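Local coordinates for protein drebrin (PDB 5Y1Z) that probably binds actin filaments through its N-terminal domain of the ADF/cofilin type, the part of this developmentally regulated brain protein studied here, at residues 63-68 against 90-95. Numbering follows the deposited sequence.
Sequences QKVMYG and EDVPDA. With SO4 (sulfate ion), chain E.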
ATOM      1  N   GLN A  63      21.582   7.679  10.691  1.00 50.51           N
ATOM      2  CA  GLN A  63      20.569   8.677  10.434  1.00 50.93           C
ATOM      3  C   GLN A  63      19.543   8.208   9.420  1.00 48.25           C
ATOM      4  O   GLN A  63      18.689   8.997   9.015  1.00 49.70           O
ATOM      5  CB  GLN A  63      21.235   9.975   9.974  1.00 57.69           C
ATOM      6  CG  GLN A  63      22.216  10.592  11.009  1.00 71.79           C
ATOM      7  CD  GLN A  63      23.651   9.983  10.990  1.00 81.47           C
ATOM      8  OE1 GLN A  63      23.830   8.768  11.167  1.00 84.53           O
ATOM      9  NE2 GLN A  63      24.676  10.843  10.793  1.00 83.37           N
ATOM     10  N   LYS A  64      19.622   6.957   8.976  1.00 39.88           N
ATOM     11  CA  LYS A  64      18.798   6.490   7.871  1.00 41.34           C
ATOM     12  C   LYS A  64      18.102   5.172   8.180  1.00 40.38           C
ATOM     13  O   LYS A  64      18.586   4.350   8.956  1.00 39.39           O
ATOM     14  CB  LYS A  64      19.624   6.339   6.576  1.00 44.19           C
ATOM     15  CG  LYS A  64      20.164   7.677   6.055  1.00 49.47           C
ATOM     16  CD  LYS A  64      20.426   7.648   4.554  1.00 56.09           C
ATOM     17  CE  LYS A  64      19.421   8.518   3.790  1.00 65.03           C
ATOM     18  NZ  LYS A  64      18.001   7.927   3.673  1.00 66.53           N
ATOM     19  N   VAL A  65      16.938   5.007   7.566  1.00 40.30           N
ATOM     20  CA  VAL A  65      16.290   3.714   7.395  1.00 35.68           C
ATOM     21  C   VAL A  65      16.840   3.079   6.126  1.00 37.84           C
ATOM     22  O   VAL A  65      16.853   3.709   5.067  1.00 40.35           O
ATOM     23  CB  VAL A  65      14.765   3.888   7.314  1.00 35.62           C
ATOM     24  CG1 VAL A  65      14.095   2.566   7.044  1.00 36.47           C
ATOM     25  CG2 VAL A  65      14.244   4.511   8.607  1.00 34.58           C
ATOM     26  N   MET A  66      17.341   1.852   6.229  1.00 42.49           N
ATOM     27  CA  MET A  66      17.941   1.174   5.081  1.00 43.08           C
ATOM     28  C   MET A  66      17.522  -0.298   5.066  1.00 43.12           C
ATOM     29  O   MET A  66      17.129  -0.870   6.092  1.00 47.18           O
ATOM     30  CB  MET A  66      19.476   1.316   5.090  1.00 42.52           C
ATOM     31  CG  MET A  66      19.975   2.748   5.290  1.00 43.17           C
ATOM     32  SD  MET A  66      21.770   3.020   5.102  1.00 48.48           S
ATOM     33  CE  MET A  66      22.355   1.426   5.397  1.00 50.40           C
ATOM     34  N   TYR A  67      17.614  -0.918   3.888  1.00 38.52           N
ATOM     35  CA  TYR A  67      17.239  -2.319   3.701  1.00 38.42           C
ATOM     36  C   TYR A  67      18.413  -3.074   3.093  1.00 42.15           C
ATOM     37  O   TYR A  67      18.876  -2.733   1.999  1.00 47.41           O
ATOM     38  CB  TYR A  67      15.979  -2.440   2.826  1.00 34.95           C
ATOM     39  CG  TYR A  67      14.813  -1.682   3.409  1.00 37.22           C
ATOM     40  CD1 TYR A  67      14.167  -2.152   4.551  1.00 39.08           C
ATOM     41  CD2 TYR A  67      14.386  -0.478   2.860  1.00 38.35           C
ATOM     42  CE1 TYR A  67      13.121  -1.464   5.123  1.00 40.63           C
ATOM     43  CE2 TYR A  67      13.328   0.228   3.429  1.00 39.93           C
ATOM     44  CZ  TYR A  67      12.700  -0.272   4.565  1.00 42.18           C
ATOM     45  OH  TYR A  67      11.648   0.408   5.163  1.00 44.42           O
ATOM     46  N   GLY A  68      18.890  -4.097   3.801  1.00 42.15           N
ATOM     47  CA  GLY A  68      20.034  -4.865   3.339  1.00 43.50           C
ATOM     48  C   GLY A  68      19.656  -6.237   2.828  1.00 46.31           C
ATOM     49  O   GLY A  68      19.030  -7.020   3.535  1.00 48.89           O
ATOM     50  N   GLU A  90      19.624   4.481  14.981  1.00 48.21           N
ATOM     51  CA  GLU A  90      19.283   5.021  16.297  1.00 50.17           C
ATOM     52  C   GLU A  90      18.915   6.497  16.246  1.00 52.78           C
ATOM     53  O   GLU A  90      18.300   7.004  17.191  1.00 58.48           O
ATOM     54  CB  GLU A  90      20.444   4.811  17.282  1.00 49.41           C
ATOM     55  N   ASP A  91      19.296   7.213  15.191  1.00 53.33           N
ATOM     56  CA  ASP A  91      19.004   8.635  15.103  1.00 57.69           C
ATOM     57  C   ASP A  91      17.874   8.938  14.135  1.00 53.99           C
ATOM     58  O   ASP A  91      17.579  10.114  13.892  1.00 53.48           O
ATOM     59  CB  ASP A  91      20.262   9.411  14.688  1.00 63.84           C
ATOM     60  CG  ASP A  91      21.350   9.368  15.749  1.00 71.01           C
ATOM     61  OD1 ASP A  91      21.015   9.659  16.917  1.00 76.59           O
ATOM     62  OD2 ASP A  91      22.532   9.076  15.424  1.00 70.48           O
ATOM     63  N   VAL A  92      17.162   7.919  13.678  1.00 51.04           N
ATOM     64  CA  VAL A  92      15.954   8.136  12.883  1.00 49.24           C
ATOM     65  C   VAL A  92      14.823   8.565  13.825  1.00 48.76           C
ATOM     66  O   VAL A  92      14.656   7.954  14.883  1.00 51.63           O
ATOM     67  CB  VAL A  92      15.576   6.865  12.124  1.00 48.00           C
ATOM     68  CG1 VAL A  92      14.245   7.044  11.393  1.00 47.88           C
ATOM     69  CG2 VAL A  92      16.686   6.454  11.163  1.00 43.79           C
ATOM     70  N   PRO A  93      14.057   9.588  13.480  1.00 51.68           N
ATOM     71  CA  PRO A  93      12.914   9.968  14.329  1.00 54.09           C
ATOM     72  C   PRO A  93      11.898   8.837  14.471  1.00 55.21           C
ATOM     73  O   PRO A  93      11.674   8.051  13.549  1.00 54.29           O
ATOM     74  CB  PRO A  93      12.308  11.169  13.590  1.00 52.56           C
ATOM     75  CG  PRO A  93      13.430  11.699  12.725  1.00 52.84           C
ATOM     76  CD  PRO A  93      14.278  10.522  12.363  1.00 52.44           C
ATOM     77  N   ASP A  94      11.265   8.779  15.648  1.00 59.12           N
ATOM     78  CA  ASP A  94      10.330   7.698  15.942  1.00 58.91           C
ATOM     79  C   ASP A  94       9.184   7.673  14.944  1.00 58.49           C
ATOM     80  O   ASP A  94       8.746   6.594  14.519  1.00 60.41           O
ATOM     81  CB  ASP A  94       9.789   7.838  17.360  1.00 68.12           C
ATOM     82  CG  ASP A  94      10.809   7.454  18.414  1.00 76.35           C
ATOM     83  OD1 ASP A  94      11.859   6.855  18.066  1.00 72.91           O
ATOM     84  OD2 ASP A  94      10.560   7.779  19.600  1.00 83.99           O
ATOM     85  N   ALA A  95       8.689   8.851  14.551  1.00 56.17           N
ATOM     86  CA  ALA A  95       7.603   8.903  13.583  1.00 57.95           C
ATOM     87  C   ALA A  95       8.020   8.289  12.256  1.00 56.00           C
ATOM     88  O   ALA A  95       7.231   7.580  11.612  1.00 53.84           O
ATOM     89  CB  ALA A  95       7.155  10.346  13.371  1.00 60.36           C
TER
HETATM   90  S   SO4 E 201      12.514  11.432  18.221  1.00139.21           S
HETATM   91  O1  SO4 E 201      11.308  11.966  18.836  1.00138.89           O
HETATM   92  O2  SO4 E 201      12.385   9.986  18.067  1.00139.37           O
HETATM   93  O3  SO4 E 201      13.662  11.721  19.075  1.00140.75           O
HETATM   94  O4  SO4 E 201      12.713  12.057  16.918  1.00138.48           O
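Val92 carries the buried half of this contact, reaching with both methyls toward the start of strand 65-72. Its CG1, anti to the backbone N (chi1 175°), meets Val65 CG2 at 3.8 Å, and the two side chains cross at about a right angle. The other methyl, CG2, lies mainly against backbone, 3.5 Å from Lys64 C and 3.6 Å from Lys64 O, with Val65 CG2 at 4.0 Å. Valine-valine contact and a methyl on a peptide carbonyl hold this side; no hydrogen bond links 63-68 to 90-95. In the ADF-homology fold, 65-72 is the middle strand of the five-stranded mixed sheet and 81-88 its antiparallel neighbour; 90-95 leads from that neighbour into helix 94-101, whose Cys100 also touches Val65. A Lys64-Gly89 backbone hydrogen bond continues the strand pairing up to this turn. The outer side is looser. Exposed Gln63 and Asp91 have CA atoms 4.9 Å apart, yet Gln63 CB points away from 90-95, and the side chains approach only to 4.3 Å, from Gln63 CG to Asp91 CB. Beyond N-cap Pro93, Asp94 N donates a hydrogen bond to O2 of a sulfate probably from the crystallisation liquor (2.9 Å, 147° at the hydrogen).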